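Local structure of vacuolar protein sorting-associated protein 54 (3N1E) at residues A[49-55]-A[114-119]; A[65-69]-A[126-130]. The protein probably acts, through the GARP tethering complex of which this helical C-terminal domain is a part, in retrograde transport from endosomes to the trans-Golgi network. One frame throughout, in Å; residues are numbered along the deposited sequence.

Contact 1: residues A[49-55]-A[114-119]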
ATOM      1  N   VAL A  49       0.675   9.342 -18.329  1.00 11.09           N
ATOM      2  CA  VAL A  49       0.644   9.063 -16.891  1.00  7.64           C
ATOM      3  C   VAL A  49      -0.692   9.623 -16.386  1.00  7.81           C
ATOM      4  O   VAL A  49      -1.049  10.756 -16.728  1.00  9.63           O
ATOM      5  CB  VAL A  49       1.817   9.740 -16.154  1.00 10.05           C
ATOM      6  CG1 VAL A  49       1.609   9.773 -14.617  1.00  7.88           C
ATOM      7  CG2 VAL A  49       3.130   9.030 -16.478  1.00 10.16           C
ATOM      8  N   PRO A  50      -1.414   8.843 -15.555  1.00  8.33           N
ATOM      9  CA  PRO A  50      -0.973   7.539 -15.034  1.00  7.94           C
ATOM     10  C   PRO A  50      -0.992   6.404 -16.064  1.00  6.87           C
ATOM     11  O   PRO A  50      -1.903   6.352 -16.883  1.00  9.27           O
ATOM     12  CB  PRO A  50      -1.973   7.237 -13.924  1.00 10.53           C
ATOM     13  CG  PRO A  50      -3.241   8.008 -14.350  1.00 10.50           C
ATOM     14  CD  PRO A  50      -2.730   9.259 -15.010  1.00  8.41           C
ATOM     15  N   SER A  51       0.020   5.543 -16.019  1.00  6.18           N
ATOM     16  CA  SER A  51       0.097   4.373 -16.893  1.00  7.75           C
ATOM     17  C   SER A  51      -1.053   3.397 -16.568  1.00  8.87           C
ATOM     18  O   SER A  51      -1.621   3.427 -15.466  1.00  8.35           O
ATOM     19  CB  SER A  51       1.438   3.667 -16.665  1.00  9.52           C
ATOM     20  OG  SER A  51       1.519   3.246 -15.303  1.00 10.77           O
ATOM     21  N   PRO A  52      -1.385   2.506 -17.509  1.00 10.99           N
ATOM     22  CA  PRO A  52      -2.409   1.500 -17.171  1.00 10.66           C
ATOM     23  C   PRO A  52      -2.074   0.702 -15.897  1.00  6.33           C
ATOM     24  O   PRO A  52      -2.994   0.435 -15.081  1.00 11.84           O
ATOM     25  CB  PRO A  52      -2.417   0.590 -18.412  1.00 15.97           C
ATOM     26  CG  PRO A  52      -1.996   1.506 -19.528  1.00 18.16           C
ATOM     27  CD  PRO A  52      -0.975   2.438 -18.931  1.00 11.55           C
ATOM     28  N   CYS A  53      -0.800   0.334 -15.715  1.00 10.48           N
ATOM     29  CA  CYS A  53      -0.361  -0.420 -14.553  1.00 11.70           C
ATOM     30  C   CYS A  53      -0.738   0.342 -13.279  1.00 11.64           C
ATOM     31  O   CYS A  53      -1.371  -0.213 -12.371  1.00  9.83           O
ATOM     32  CB  CYS A  53       1.169  -0.631 -14.595  1.00 10.63           C
ATOM     33  SG  CYS A  53       1.820  -1.441 -13.187  1.00 18.61           S
ATOM     34  N   PHE A  54      -0.352   1.615 -13.227  1.00  8.20           N
ATOM     35  CA  PHE A  54      -0.606   2.414 -12.018  1.00 10.21           C
ATOM     36  C   PHE A  54      -2.082   2.725 -11.823  1.00 10.63           C
ATOM     37  O   PHE A  54      -2.556   2.799 -10.668  1.00  9.60           O
ATOM     38  CB  PHE A  54       0.227   3.696 -12.008  1.00  6.86           C
ATOM     39  CG  PHE A  54       1.655   3.497 -11.577  1.00 10.40           C
ATOM     40  CD1 PHE A  54       2.477   2.549 -12.185  1.00 10.25           C
ATOM     41  CD2 PHE A  54       2.188   4.267 -10.562  1.00 13.45           C
ATOM     42  CE1 PHE A  54       3.815   2.371 -11.755  1.00 13.81           C
ATOM     43  CE2 PHE A  54       3.531   4.105 -10.148  1.00 13.52           C
ATOM     44  CZ  PHE A  54       4.326   3.164 -10.763  1.00 13.16           C
ATOM     45  N   ARG A  55      -2.838   2.886 -12.926  1.00  7.54           N
ATOM     46  CA  ARG A  55      -4.289   3.075 -12.763  1.00  7.06           C
ATOM     47  C   ARG A  55      -4.923   1.864 -12.082  1.00  9.49           C
ATOM     48  O   ARG A  55      -5.769   2.002 -11.199  1.00 11.24           O
ATOM     49  CB  ARG A  55      -4.994   3.343 -14.107  1.00 11.31           C
ATOM     50  CG  ARG A  55      -4.592   4.652 -14.737  1.00 11.86           C
ATOM     51  CD  ARG A  55      -5.544   5.058 -15.891  1.00 13.56           C
ATOM     52  NE  ARG A  55      -5.680   4.052 -16.954  1.00 18.56           N
ATOM     53  CZ  ARG A  55      -4.926   3.951 -18.063  1.00 20.86           C
ATOM     54  NH1 ARG A  55      -3.860   4.725 -18.288  1.00 14.76           N
ATOM     55  NH2 ARG A  55      -5.237   3.028 -18.965  1.00 19.70           N
ATOM     56  N   ALA A 114       6.521  10.838 -12.100  1.00  7.92           N
ATOM     57  CA  ALA A 114       5.139  11.257 -12.376  1.00  6.46           C
ATOM     58  C   ALA A 114       4.115  10.153 -12.001  1.00  7.66           C
ATOM     59  O   ALA A 114       3.074  10.412 -11.373  1.00  6.88           O
ATOM     60  CB  ALA A 114       5.005  11.621 -13.871  1.00  6.34           C
ATOM     61  N   ASP A 115       4.411   8.928 -12.418  1.00  8.28           N
ATOM     62  CA  ASP A 115       3.513   7.790 -12.118  1.00  7.03           C
ATOM     63  C   ASP A 115       3.450   7.605 -10.592  1.00  9.58           C
ATOM     64  O   ASP A 115       2.382   7.395 -10.023  1.00  8.31           O
ATOM     65  CB  ASP A 115       4.031   6.538 -12.847  1.00  5.76           C
ATOM     66  CG  ASP A 115       2.997   5.896 -13.787  1.00  9.24           C
ATOM     67  OD1 ASP A 115       1.834   6.352 -13.876  1.00  9.86           O
ATOM     68  OD2 ASP A 115       3.393   4.895 -14.446  1.00 15.29           O
ATOM     69  N   VAL A 116       4.591   7.726  -9.928  1.00  6.11           N
ATOM     70  CA  VAL A 116       4.633   7.605  -8.470  1.00  5.59           C
ATOM     71  C   VAL A 116       3.865   8.744  -7.808  1.00  7.01           C
ATOM     72  O   VAL A 116       3.186   8.520  -6.813  1.00  7.72           O
ATOM     73  CB  VAL A 116       6.085   7.536  -7.974  1.00  9.90           C
ATOM     74  CG1 VAL A 116       6.169   7.733  -6.460  1.00 10.49           C
ATOM     75  CG2 VAL A 116       6.672   6.193  -8.416  1.00  8.56           C
ATOM     76  N   ALA A 117       3.936   9.944  -8.370  1.00  7.74           N
ATOM     77  CA  ALA A 117       3.107  11.052  -7.839  1.00  8.51           C
ATOM     78  C   ALA A 117       1.608  10.753  -7.916  1.00  8.98           C
ATOM     79  O   ALA A 117       0.852  11.135  -7.019  1.00  8.45           O
ATOM     80  CB  ALA A 117       3.415  12.354  -8.542  1.00 11.28           C
ATOM     81  N   PHE A 118       1.162  10.097  -8.991  1.00  8.38           N
ATOM     82  CA  PHE A 118      -0.241   9.642  -9.061  1.00  8.48           C
ATOM     83  C   PHE A 118      -0.565   8.634  -7.925  1.00  8.13           C
ATOM     84  O   PHE A 118      -1.558   8.768  -7.216  1.00  8.02           O
ATOM     85  CB  PHE A 118      -0.545   9.066 -10.443  1.00  7.30           C
ATOM     86  CG  PHE A 118      -1.930   8.506 -10.565  1.00  6.94           C
ATOM     87  CD1 PHE A 118      -3.002   9.366 -10.755  1.00  6.70           C
ATOM     88  CD2 PHE A 118      -2.158   7.137 -10.474  1.00  9.70           C
ATOM     89  CE1 PHE A 118      -4.317   8.867 -10.861  1.00  8.27           C
ATOM     90  CE2 PHE A 118      -3.478   6.612 -10.598  1.00 10.05           C
ATOM     91  CZ  PHE A 118      -4.538   7.480 -10.799  1.00  8.82           C
ATOM     92  N   TYR A 119       0.314   7.652  -7.745  1.00  7.29           N
ATOM     93  CA  TYR A 119       0.174   6.655  -6.683  1.00  7.49           C
ATOM     94  C   TYR A 119       0.094   7.291  -5.305  1.00  6.81           C
ATOM     95  O   TYR A 119      -0.774   6.952  -4.507  1.00  6.28           O
ATOM     96  CB  TYR A 119       1.368   5.682  -6.731  1.00  8.28           C
ATOM     97  CG  TYR A 119       1.459   4.724  -5.550  1.00  7.09           C
ATOM     98  CD1 TYR A 119       2.168   5.074  -4.414  1.00  8.50           C
ATOM     99  CD2 TYR A 119       0.791   3.484  -5.571  1.00 10.48           C
ATOM    100  CE1 TYR A 119       2.243   4.214  -3.324  1.00  7.62           C
ATOM    101  CE2 TYR A 119       0.866   2.622  -4.473  1.00  7.89           C
ATOM    102  CZ  TYR A 119       1.613   2.996  -3.384  1.00  7.68           C
ATOM    103  OH  TYR A 119       1.728   2.190  -2.289  1.00 10.16           O
TER
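The carboxylate of Asp115 lies over one face of the Phe54 ring, the two planes only 6° apart and stacked. Asp115 CB continues over that face, 3.8 Å from the centroid of the Phe54 ring in a CH-pi contact. The Phe118 ring carries Pro50 CB over one face, 3.6 Å from its centroid, and meets the backbone O of Phe54 at its edge. With its CG turned opposite the backbone N (chi1 177°), Phe118 reaches out from helix 107-124 to Pro50. Here that helix meets the N-terminus of helix 52-68, within an all-helical domain. Ser51 is the N-cap of helix 52-68: Ser51 OG accepts from Phe54 N at 3.2 Å. Asp115 grips this cap with both oxygens. Asp115 OD1 takes Ser51 N on the syn lone pair at 2.9 Å, nearly straight at 164°. Asp115 OD2 accepts from Ser51 OG at 2.6 Å, and also bonds to the hydroxyl of Tyr43. The two serine bonds fix the rotation of the carboxylate, holding it flat against Phe54. The nearby helix N-terminus would probably favour its negative charge. Beside the carboxylate, Val49 CG1 packs 3.9 Å from Ala114 CB.

Contact 2: residues A[65-69]-A[126-130]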
ATOM      1  N   HIS A  65      -9.533  -0.128   0.321  1.00 13.97           N
ATOM      2  CA  HIS A  65      -9.794   0.819   1.398  1.00 11.17           C
ATOM      3  C   HIS A  65     -11.304   0.883   1.659  1.00 13.47           C
ATOM      4  O   HIS A  65     -11.741   0.877   2.817  1.00 13.24           O
ATOM      5  CB  HIS A  65      -9.254   2.198   1.008  1.00  9.62           C
ATOM      6  CG  HIS A  65      -9.429   3.245   2.061  1.00 10.51           C
ATOM      7  ND1 HIS A  65     -10.563   4.030   2.151  1.00 16.35           N
ATOM      8  CD2 HIS A  65      -8.618   3.639   3.070  1.00 13.22           C
ATOM      9  CE1 HIS A  65     -10.440   4.861   3.171  1.00 18.01           C
ATOM     10  NE2 HIS A  65      -9.269   4.645   3.744  1.00 15.69           N
ATOM     11  N   GLU A  66     -12.089   0.906   0.579  1.00 11.81           N
ATOM     12  CA  GLU A  66     -13.555   0.941   0.704  1.00 15.20           C
ATOM     13  C   GLU A  66     -14.094  -0.308   1.399  1.00 21.98           C
ATOM     14  O   GLU A  66     -15.038  -0.229   2.215  1.00 18.14           O
ATOM     15  CB  GLU A  66     -14.203   1.126  -0.675  1.00 17.05           C
ATOM     16  CG  GLU A  66     -14.075   2.549  -1.198  1.00 18.75           C
ATOM     17  CD  GLU A  66     -14.364   2.684  -2.689  1.00 29.15           C
ATOM     18  OE1 GLU A  66     -14.723   1.672  -3.336  1.00 33.39           O
ATOM     19  OE2 GLU A  66     -14.239   3.812  -3.212  1.00 24.46           O
ATOM     20  N   ALA A  67     -13.486  -1.454   1.095  1.00 15.16           N
ATOM     21  CA  ALA A  67     -13.921  -2.732   1.649  1.00 18.38           C
ATOM     22  C   ALA A  67     -13.643  -2.860   3.161  1.00 18.06           C
ATOM     23  O   ALA A  67     -14.421  -3.515   3.870  1.00 18.06           O
ATOM     24  CB  ALA A  67     -13.260  -3.881   0.890  1.00 14.36           C
ATOM     25  N   ILE A  68     -12.534  -2.294   3.642  1.00 16.70           N
ATOM     26  CA  ILE A  68     -12.109  -2.512   5.052  1.00 20.14           C
ATOM     27  C   ILE A  68     -12.316  -1.326   5.988  1.00 16.17           C
ATOM     28  O   ILE A  68     -12.058  -1.417   7.199  1.00 18.90           O
ATOM     29  CB  ILE A  68     -10.642  -3.055   5.201  1.00 23.92           C
ATOM     30  CG1 ILE A  68      -9.583  -2.160   4.529  1.00 22.78           C
ATOM     31  CG2 ILE A  68     -10.532  -4.418   4.585  1.00 19.38           C
ATOM     32  CD1 ILE A  68      -9.329  -0.810   5.130  1.00 21.72           C
ATOM     33  N   PHE A  69     -12.751  -0.203   5.431  1.00 13.59           N
ATOM     34  CA  PHE A  69     -12.860   1.003   6.220  1.00 21.24           C
ATOM     35  C   PHE A  69     -13.685   0.811   7.497  1.00 22.38           C
ATOM     36  O   PHE A  69     -13.272   1.261   8.586  1.00 22.79           O
ATOM     37  CB  PHE A  69     -13.430   2.162   5.412  1.00 24.30           C
ATOM     38  CG  PHE A  69     -13.365   3.461   6.150  1.00 26.62           C
ATOM     39  CD1 PHE A  69     -12.148   4.112   6.317  1.00 26.57           C
ATOM     40  CD2 PHE A  69     -14.502   3.999   6.743  1.00 30.97           C
ATOM     41  CE1 PHE A  69     -12.064   5.308   7.037  1.00 40.94           C
ATOM     42  CE2 PHE A  69     -14.425   5.200   7.456  1.00 42.79           C
ATOM     43  CZ  PHE A  69     -13.202   5.848   7.601  1.00 36.67           C
ATOM     44  N   LEU A 126      -7.008   8.981   0.498  1.00 10.99           N
ATOM     45  CA  LEU A 126      -7.925   8.063   1.194  1.00 10.41           C
ATOM     46  C   LEU A 126      -8.090   8.418   2.674  1.00 13.56           C
ATOM     47  O   LEU A 126      -7.118   8.794   3.335  1.00 14.44           O
ATOM     48  CB  LEU A 126      -7.434   6.617   1.022  1.00 10.08           C
ATOM     49  CG  LEU A 126      -7.448   6.122  -0.424  1.00 13.26           C
ATOM     50  CD1 LEU A 126      -6.682   4.809  -0.532  1.00 14.51           C
ATOM     51  CD2 LEU A 126      -8.893   5.992  -0.973  1.00 13.99           C
ATOM     52  N   LYS A 127      -9.321   8.305   3.190  1.00 15.25           N
ATOM     53  CA  LYS A 127      -9.593   8.707   4.592  1.00 17.46           C
ATOM     54  C   LYS A 127      -8.663   8.022   5.564  1.00 14.00           C
ATOM     55  O   LYS A 127      -8.552   6.789   5.557  1.00 15.58           O
ATOM     56  CB  LYS A 127     -11.030   8.367   4.993  1.00 25.12           C
ATOM     57  CG  LYS A 127     -12.079   9.206   4.340  1.00 42.73           C
ATOM     58  CD  LYS A 127     -13.434   8.856   4.973  1.00 65.90           C
ATOM     59  CE  LYS A 127     -14.513   8.639   3.915  1.00 60.75           C
ATOM     60  NZ  LYS A 127     -15.864   8.524   4.548  1.00 58.51           N
ATOM     61  N   GLY A 128      -8.026   8.826   6.413  1.00 13.05           N
ATOM     62  CA  GLY A 128      -7.100   8.335   7.435  1.00 14.97           C
ATOM     63  C   GLY A 128      -5.641   8.194   7.017  1.00 14.49           C
ATOM     64  O   GLY A 128      -4.778   7.933   7.865  1.00 14.28           O
ATOM     65  N   LEU A 129      -5.350   8.365   5.723  1.00 12.49           N
ATOM     66  CA  LEU A 129      -3.997   8.072   5.225  1.00 10.49           C
ATOM     67  C   LEU A 129      -3.138   9.293   4.870  1.00 12.27           C
ATOM     68  O   LEU A 129      -2.029   9.154   4.345  1.00 12.00           O
ATOM     69  CB  LEU A 129      -4.065   7.113   4.024  1.00  7.74           C
ATOM     70  CG  LEU A 129      -4.857   5.806   4.211  1.00 11.13           C
ATOM     71  CD1 LEU A 129      -4.623   4.946   2.987  1.00 11.24           C
ATOM     72  CD2 LEU A 129      -4.446   5.049   5.486  1.00 14.42           C
ATOM     73  N   LYS A 130      -3.637  10.488   5.158  1.00 13.82           N
ATOM     74  CA  LYS A 130      -2.986  11.694   4.651  1.00 12.70           C
ATOM     75  C   LYS A 130      -1.511  11.842   5.097  1.00 13.25           C
ATOM     76  O   LYS A 130      -0.639  12.278   4.299  1.00 16.75           O
ATOM     77  CB  LYS A 130      -3.817  12.917   5.029  1.00 20.44           C
ATOM     78  CG  LYS A 130      -3.133  14.266   4.820  1.00 27.45           C
ATOM     79  CD  LYS A 130      -4.109  15.399   5.180  1.00 57.46           C
ATOM     80  CE  LYS A 130      -4.971  15.056   6.403  1.00 43.23           C
ATOM     81  NZ  LYS A 130      -4.219  15.140   7.695  1.00 64.66           N
TER
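His65, on the last turns of helix 52-68, faces a type II beta turn that runs from Leu126 to Leu129 and is closed by Leu129 N bonding to Leu126 O at 3.0 Å. The His65 ring projects from its helix to the turn, with CG anti to the backbone N (chi1 -178°). His65 NE2 donates to Lys127 O at 2.9 Å. The carbonyl lies at the ring edge and receives the bond in its own plane, on a lone pair; the N-H...O angle is 152°. This places the proton on NE2. Leu126 CB sits over the centre of one face of the same ring, 3.8 Å from the His65 centroid, in a CH-pi contact. The leucine branches spread on along the histidine, Leu126 CD1 reaching His65 CB at 4.0 Å. The contact thus joins the C-terminal part of one helix to the loop that follows helix 107-124. Gly128 takes the third position of the turn, with a positive phi of 89°, as is usual for glycine in type II turns. Its O is held by Gln78 of helix 74-98, the helix on which Leu129 also packs. Leu129 CD1 approaches His65 CD2 at 4.2 Å, obliquely to the ring. The Lys127 side chain runs roughly perpendicular to that of Phe69. Lys127 CB lies 3.8 Å from Phe69 CE1, and a kink further along brings Lys127 CD near Phe69 CZ.

How the contacts relate
Contacts 1 and 2 both use helix 52-68, contact 1 at its N-terminus and contact 2 near its other end. Their centres are about 19 Å apart and their nearest atoms about 7 Å apart, so they do not touch. The partner segments come in the same order: 114-119 lies within helix 107-124, while 126-130 is in the loop just after that helix. Helix 107-124 and the turn after it therefore run alongside helix 52-68 in the same direction. Contact 1 is centred about 14 Å from the chain centre, contact 2 about 11 Å. A bound glycerol, probably from crystallisation, lies at contact 1, about 4 Å from the Val116 side chain.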